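Local coordinates for 6-phospho-beta-glucosidase BglT (Thermotoga maritima, PDB 1UP7), which hydrolyses cellobiose 6'-phosphate to glucose 6-phosphate and glucose, as an NAD+- and manganese-dependent glycosidase of family 4, at residues L23-D28 / A300-R305. Numbering follows the deposited sequence.
Sequences LDISED and AAHLIR
Asp28 OD2 meets the guanidinium of Arg305 at its edge, near its plane, and Ile25 CG2 comes at the same group obliquely. His302 CA lies over one guanidinium face, offset toward the rim. In turn Arg305 NH2 stands over the centre of the His302 ring, 3.0 Å above its plane, while Ile25 CG2 approaches the ring obliquely, nearest its CD2. The contact is a knob-into-hole packing between the C-terminal part of helix 15-25, the first helix of the Rossmann-type NAD domain, and helix 296-308 of the C-terminal part of the chain. Ile25 is the knob, seated among Ala301, His302, Ile304 and Arg305. Its CG1 lies between the backbone N and carbonyl carbon (chi1 67°), and CD1 beyond it rests 3.4 Å from Ala301 O, a carbonyl already bonded by Arg305 N. CG2 lies 3.8 Å from Arg305 CB and 4.1 Å from Ala301 CB. Ile304 CG2 approaches Ile25 CD1 at 4.2 Å, and Ile304 also packs on Tyr76 and Ile78 of strand 76-79, which brings helix 296-308 against the parallel sheet too. Arg305 CG, anti to its backbone N (chi1 -173°), lies 4.0 Å from Ile25 CB; bends at chi2 and chi3 accompany the return of the guanidinium over the His302 ring. A long salt bridge joins Asp28 OD2 to Arg305 NE at 4.0 Å, the carboxylate and guanidinium planes being 51° apart.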
loop_
_atom_site.group_PDB
_atom_site.type_symbol
_atom_site.label_atom_id
_atom_site.label_comp_id
_atom_site.label_asym_id
_atom_site.label_seq_id
_atom_site.Cartn_x
_atom_site.Cartn_y
_atom_site.Cartn_z
ATOM N N LEU A 23 39.062 18.402 4.990
ATOM C CA LEU A 23 40.163 18.558 5.928
ATOM C C LEU A 23 39.672 18.408 7.357
ATOM O O LEU A 23 40.333 17.776 8.169
ATOM C CB LEU A 23 40.857 19.920 5.759
ATOM C CG LEU A 23 41.837 20.091 4.578
ATOM C CD1 LEU A 23 42.119 21.588 4.310
ATOM C CD2 LEU A 23 43.144 19.273 4.703
ATOM N N ASP A 24 38.512 18.993 7.650
ATOM C CA ASP A 24 37.936 18.985 8.993
ATOM C C ASP A 24 37.574 17.578 9.472
ATOM O O ASP A 24 37.748 17.270 10.635
ATOM C CB ASP A 24 36.687 19.882 9.064
ATOM C CG ASP A 24 37.011 21.381 9.132
ATOM O OD1 ASP A 24 38.189 21.796 9.344
ATOM O OD2 ASP A 24 36.117 22.252 8.969
ATOM N N ILE A 25 37.059 16.732 8.585
ATOM C CA ILE A 25 36.720 15.361 8.972
ATOM C C ILE A 25 37.944 14.430 8.915
ATOM O O ILE A 25 37.911 13.308 9.451
ATOM C CB ILE A 25 35.505 14.797 8.157
ATOM C CG1 ILE A 25 35.850 14.605 6.665
ATOM C CG2 ILE A 25 34.241 15.699 8.346
ATOM C CD1 ILE A 25 35.119 13.456 6.010
ATOM N N SER A 26 39.037 14.918 8.318
ATOM C CA SER A 26 40.242 14.105 8.110
ATOM C C SER A 26 40.949 13.737 9.410
ATOM O O SER A 26 41.842 12.897 9.416
ATOM C CB SER A 26 41.202 14.770 7.105
ATOM O OG SER A 26 42.167 15.570 7.761
ATOM N N GLU A 27 40.527 14.351 10.506
ATOM C CA GLU A 27 40.994 13.985 11.847
ATOM C C GLU A 27 40.168 12.848 12.461
ATOM O O GLU A 27 40.633 12.175 13.380
ATOM C CB GLU A 27 40.916 15.193 12.787
ATOM C CG GLU A 27 42.052 16.208 12.679
ATOM C CD GLU A 27 41.532 17.647 12.753
ATOM O OE1 GLU A 27 40.773 18.062 11.816
ATOM O OE2 GLU A 27 41.873 18.354 13.753
ATOM N N ASP A 28 38.935 12.667 11.981
ATOM C CA ASP A 28 38.054 11.600 12.474
ATOM C C ASP A 28 38.152 10.357 11.586
ATOM O O ASP A 28 38.031 9.241 12.079
ATOM C CB ASP A 28 36.578 12.064 12.529
ATOM C CG ASP A 28 36.376 13.386 13.304
ATOM O OD1 ASP A 28 36.979 13.553 14.399
ATOM O OD2 ASP A 28 35.613 14.310 12.893
ATOM N N ALA A 300 28.283 17.579 2.760
ATOM C CA ALA A 300 28.900 16.461 2.082
ATOM C C ALA A 300 29.972 15.757 2.922
ATOM O O ALA A 300 30.026 14.521 2.950
ATOM C CB ALA A 300 29.461 16.891 0.740
ATOM N N ALA A 301 30.809 16.549 3.587
ATOM C CA ALA A 301 31.896 16.022 4.396
ATOM C C ALA A 301 31.356 15.276 5.616
ATOM O O ALA A 301 31.846 14.186 5.949
ATOM C CB ALA A 301 32.846 17.154 4.829
ATOM N N HIS A 302 30.368 15.881 6.274
ATOM C CA HIS A 302 29.706 15.282 7.420
ATOM C C HIS A 302 29.017 13.967 7.021
ATOM O O HIS A 302 29.132 12.966 7.741
ATOM C CB HIS A 302 28.727 16.293 8.044
ATOM C CG HIS A 302 29.380 17.243 9.003
ATOM N ND1 HIS A 302 28.746 17.717 10.138
ATOM C CD2 HIS A 302 30.625 17.789 9.014
ATOM C CE1 HIS A 302 29.566 18.520 10.797
ATOM N NE2 HIS A 302 30.710 18.580 10.135
ATOM N N LEU A 303 28.352 13.967 5.861
ATOM C CA LEU A 303 27.747 12.759 5.294
ATOM C C LEU A 303 28.781 11.645 5.089
ATOM O O LEU A 303 28.584 10.510 5.531
ATOM C CB LEU A 303 26.998 13.049 3.987
ATOM C CG LEU A 303 26.373 11.786 3.369
ATOM C CD1 LEU A 303 25.336 11.121 4.330
ATOM C CD2 LEU A 303 25.770 12.011 1.955
ATOM N N ILE A 304 29.900 11.993 4.454
ATOM C CA ILE A 304 30.970 11.038 4.182
ATOM C C ILE A 304 31.598 10.501 5.492
ATOM O O ILE A 304 31.841 9.317 5.641
ATOM C CB ILE A 304 32.037 11.660 3.208
ATOM C CG1 ILE A 304 31.520 11.661 1.780
ATOM C CG2 ILE A 304 33.372 10.887 3.245
ATOM C CD1 ILE A 304 32.360 12.515 0.793
ATOM N N ARG A 305 31.842 11.397 6.433
ATOM C CA ARG A 305 32.329 11.054 7.754
ATOM C C ARG A 305 31.439 9.993 8.426
ATOM O O ARG A 305 31.939 8.984 8.913
ATOM C CB ARG A 305 32.395 12.334 8.592
ATOM C CG ARG A 305 33.036 12.232 9.963
ATOM C CD ARG A 305 32.064 12.558 11.102
ATOM N NE ARG A 305 31.954 13.974 11.396
ATOM C CZ ARG A 305 30.811 14.669 11.467
ATOM N NH1 ARG A 305 29.618 14.119 11.244
ATOM N NH2 ARG A 305 30.874 15.952 11.764
#